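Local coordinates for La-related protein 7 homolog (Schizosaccharomyces pombe, PDB 6TZN) that binds telomerase RNA ter1 and promotes its assembly with the catalytic subunit trt1 into the telomerase holoenzyme, at residues A[34-39]-A[61-66]. Residues are numbered along the deposited sequence; the frame is centred on the assembly and turned at random.
Sequences YVFSRQ and IRWKTP. With NO3 (nitrate ion), chain B.
F36 and W63 form a buried, purely apolar aromatic contact between helix 25-39 and strand 58-63, in the interior between the helices and the sheet of the C-terminal xRRM. The CA atoms of F36 and W63 lie 11.9 Å apart, so the side chains alone span the gap between helix and sheet. F36 CD2 lies 4.0 Å from both W63 CZ3 and W63 CH2, and F36 CE2 comes equally near W63 CZ3, so the CD2-CE2 side of the phenyl ring meets the CZ3-CH2 bond of the indole. With planes inclined at 30° and centroids 5.7 Å apart, the F36 ring and the six-membered ring of W63 are displaced enough that little face-to-face stacking remains. Chi1 of F36 (-162°) turns CG anti to its backbone N and carries the ring across to the indole. I61 CG2 lies over one face of the indole, displaced to its margin, while W63 NE1 is hydrogen-bonded to T14 OG1. Next to W63, R62 NH1 donates to W63 O at 2.9 Å, with the oxygen close to the guanidinium plane. R62 NE donates to nitrate O1 (2.9 Å) and R62 NH2 to nitrate O3 (3.0 Å); the ion is probably from the crystallisation liquor. A leucine in place of R62 would probably leave W63 O without this donor and the nitrate without its two-pronged grip. Helix 66-78 flanks the aromatic pair, F36 touching T71 and W63 touching C72, and P47 of strand 47-51 also meets the indole, so this packing joins both helices to the antiparallel RRM sheet.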
loop_
_atom_site.group_PDB
_atom_site.type_symbol
_atom_site.label_atom_id
_atom_site.label_comp_id
_atom_site.label_asym_id
_atom_site.label_seq_id
_atom_site.Cartn_x
_atom_site.Cartn_y
_atom_site.Cartn_z
ATOM N N TYR A 34 -5.393 -6.682 5.965
ATOM C CA TYR A 34 -4.825 -7.606 6.937
ATOM C C TYR A 34 -3.751 -6.919 7.773
ATOM O O TYR A 34 -3.753 -7.005 9.008
ATOM C CB TYR A 34 -4.253 -8.814 6.184
ATOM C CG TYR A 34 -3.721 -9.905 7.075
ATOM C CD1 TYR A 34 -2.432 -9.839 7.597
ATOM C CD2 TYR A 34 -4.510 -10.998 7.404
ATOM C CE1 TYR A 34 -1.951 -10.833 8.428
ATOM C CE2 TYR A 34 -4.033 -12.001 8.223
ATOM C CZ TYR A 34 -2.756 -11.910 8.735
ATOM O OH TYR A 34 -2.287 -12.910 9.546
ATOM N N VAL A 35 -2.832 -6.221 7.109
ATOM C CA VAL A 35 -1.747 -5.538 7.808
ATOM C C VAL A 35 -2.283 -4.393 8.665
ATOM O O VAL A 35 -1.894 -4.238 9.833
ATOM C CB VAL A 35 -0.703 -5.070 6.775
ATOM C CG1 VAL A 35 0.339 -4.172 7.403
ATOM C CG2 VAL A 35 -0.039 -6.270 6.120
ATOM N N PHE A 36 -3.196 -3.595 8.103
ATOM C CA PHE A 36 -3.797 -2.467 8.811
ATOM C C PHE A 36 -4.421 -2.918 10.122
ATOM O O PHE A 36 -4.258 -2.260 11.156
ATOM C CB PHE A 36 -4.869 -1.854 7.897
ATOM C CG PHE A 36 -5.300 -0.449 8.254
ATOM C CD1 PHE A 36 -6.187 -0.227 9.298
ATOM C CD2 PHE A 36 -4.879 0.638 7.500
ATOM C CE1 PHE A 36 -6.618 1.058 9.604
ATOM C CE2 PHE A 36 -5.303 1.917 7.798
ATOM C CZ PHE A 36 -6.170 2.130 8.857
ATOM N N SER A 37 -5.125 -4.053 10.108
ATOM C CA SER A 37 -5.818 -4.511 11.307
ATOM C C SER A 37 -4.860 -4.912 12.422
ATOM O O SER A 37 -5.243 -4.856 13.597
ATOM C CB SER A 37 -6.777 -5.656 10.975
ATOM O OG SER A 37 -6.079 -6.850 10.686
ATOM N N ARG A 38 -3.629 -5.308 12.090
ATOM C CA ARG A 38 -2.620 -5.559 13.115
ATOM C C ARG A 38 -2.020 -4.278 13.671
ATOM O O ARG A 38 -1.440 -4.307 14.759
ATOM C CB ARG A 38 -1.484 -6.431 12.568
ATOM C CG ARG A 38 -1.698 -7.923 12.724
ATOM C CD ARG A 38 -2.482 -8.484 11.575
ATOM N NE ARG A 38 -3.023 -9.790 11.904
ATOM C CZ ARG A 38 -4.119 -10.292 11.356
ATOM N NH1 ARG A 38 -4.768 -9.591 10.431
ATOM N NH2 ARG A 38 -4.557 -11.489 11.733
ATOM N N GLN A 39 -2.153 -3.160 12.960
ATOM C CA GLN A 39 -1.607 -1.884 13.404
ATOM C C GLN A 39 -2.569 -1.139 14.318
ATOM O O GLN A 39 -2.136 -0.480 15.273
ATOM C CB GLN A 39 -1.252 -1.025 12.184
ATOM C CG GLN A 39 -0.416 0.197 12.495
ATOM C CD GLN A 39 0.952 -0.164 13.046
ATOM O OE1 GLN A 39 1.431 -1.292 12.873
ATOM N NE2 GLN A 39 1.595 0.793 13.697
ATOM N N ILE A 61 -1.831 3.864 -3.401
ATOM C CA ILE A 61 -3.086 3.740 -2.671
ATOM C C ILE A 61 -3.603 5.135 -2.342
ATOM O O ILE A 61 -2.880 5.951 -1.754
ATOM C CB ILE A 61 -2.902 2.925 -1.376
ATOM C CG1 ILE A 61 -2.027 1.682 -1.606
ATOM C CG2 ILE A 61 -4.269 2.565 -0.790
ATOM C CD1 ILE A 61 -2.557 0.725 -2.666
ATOM N N ARG A 62 -4.853 5.410 -2.713
ATOM C CA ARG A 62 -5.556 6.617 -2.287
ATOM C C ARG A 62 -6.426 6.221 -1.099
ATOM O O ARG A 62 -7.449 5.545 -1.262
ATOM C CB ARG A 62 -6.395 7.194 -3.431
ATOM C CG ARG A 62 -6.983 8.595 -3.183
ATOM C CD ARG A 62 -8.240 8.557 -2.316
ATOM N NE ARG A 62 -9.153 9.648 -2.630
ATOM C CZ ARG A 62 -9.944 10.269 -1.761
ATOM N NH1 ARG A 62 -9.921 9.957 -0.468
ATOM N NH2 ARG A 62 -10.759 11.223 -2.194
ATOM N N TRP A 63 -6.018 6.645 0.096
ATOM C CA TRP A 63 -6.737 6.309 1.312
ATOM C C TRP A 63 -7.903 7.265 1.514
ATOM O O TRP A 63 -7.939 8.367 0.961
ATOM C CB TRP A 63 -5.787 6.366 2.507
ATOM C CG TRP A 63 -4.776 5.271 2.442
ATOM C CD1 TRP A 63 -3.514 5.338 1.905
ATOM C CD2 TRP A 63 -4.946 3.928 2.902
ATOM N NE1 TRP A 63 -2.887 4.119 2.024
ATOM C CE2 TRP A 63 -3.748 3.232 2.620
ATOM C CE3 TRP A 63 -5.997 3.244 3.524
ATOM C CZ2 TRP A 63 -3.573 1.888 2.948
ATOM C CZ3 TRP A 63 -5.823 1.911 3.848
ATOM C CH2 TRP A 63 -4.619 1.244 3.558
ATOM N N LYS A 64 -8.872 6.831 2.322
ATOM C CA LYS A 64 -10.034 7.678 2.572
ATOM C C LYS A 64 -9.639 8.975 3.271
ATOM O O LYS A 64 -10.160 10.047 2.935
ATOM C CB LYS A 64 -11.102 6.924 3.366
ATOM C CG LYS A 64 -12.434 7.657 3.441
ATOM C CD LYS A 64 -13.461 6.875 4.240
ATOM C CE LYS A 64 -14.801 7.591 4.253
ATOM N NZ LYS A 64 -15.831 6.832 5.012
ATOM N N THR A 65 -8.742 8.900 4.251
ATOM C CA THR A 65 -8.345 10.048 5.059
ATOM C C THR A 65 -6.848 9.999 5.314
ATOM O O THR A 65 -6.232 8.932 5.235
ATOM C CB THR A 65 -9.060 10.084 6.421
ATOM O OG1 THR A 65 -8.525 9.057 7.270
ATOM C CG2 THR A 65 -10.573 9.923 6.272
ATOM N N PRO A 66 -6.237 11.140 5.673
ATOM C CA PRO A 66 -4.801 11.120 6.006
ATOM C C PRO A 66 -4.456 10.196 7.161
ATOM O O PRO A 66 -3.366 9.606 7.173
ATOM C CB PRO A 66 -4.497 12.588 6.341
ATOM C CG PRO A 66 -5.503 13.351 5.562
ATOM C CD PRO A 66 -6.761 12.519 5.622
HETATM N N NO3 B . -10.446 10.382 -5.877
HETATM O O1 NO3 B . -9.410 9.775 -5.513
HETATM O O2 NO3 B . -10.980 10.101 -6.978
HETATM O O3 NO3 B . -10.960 11.286 -5.161
#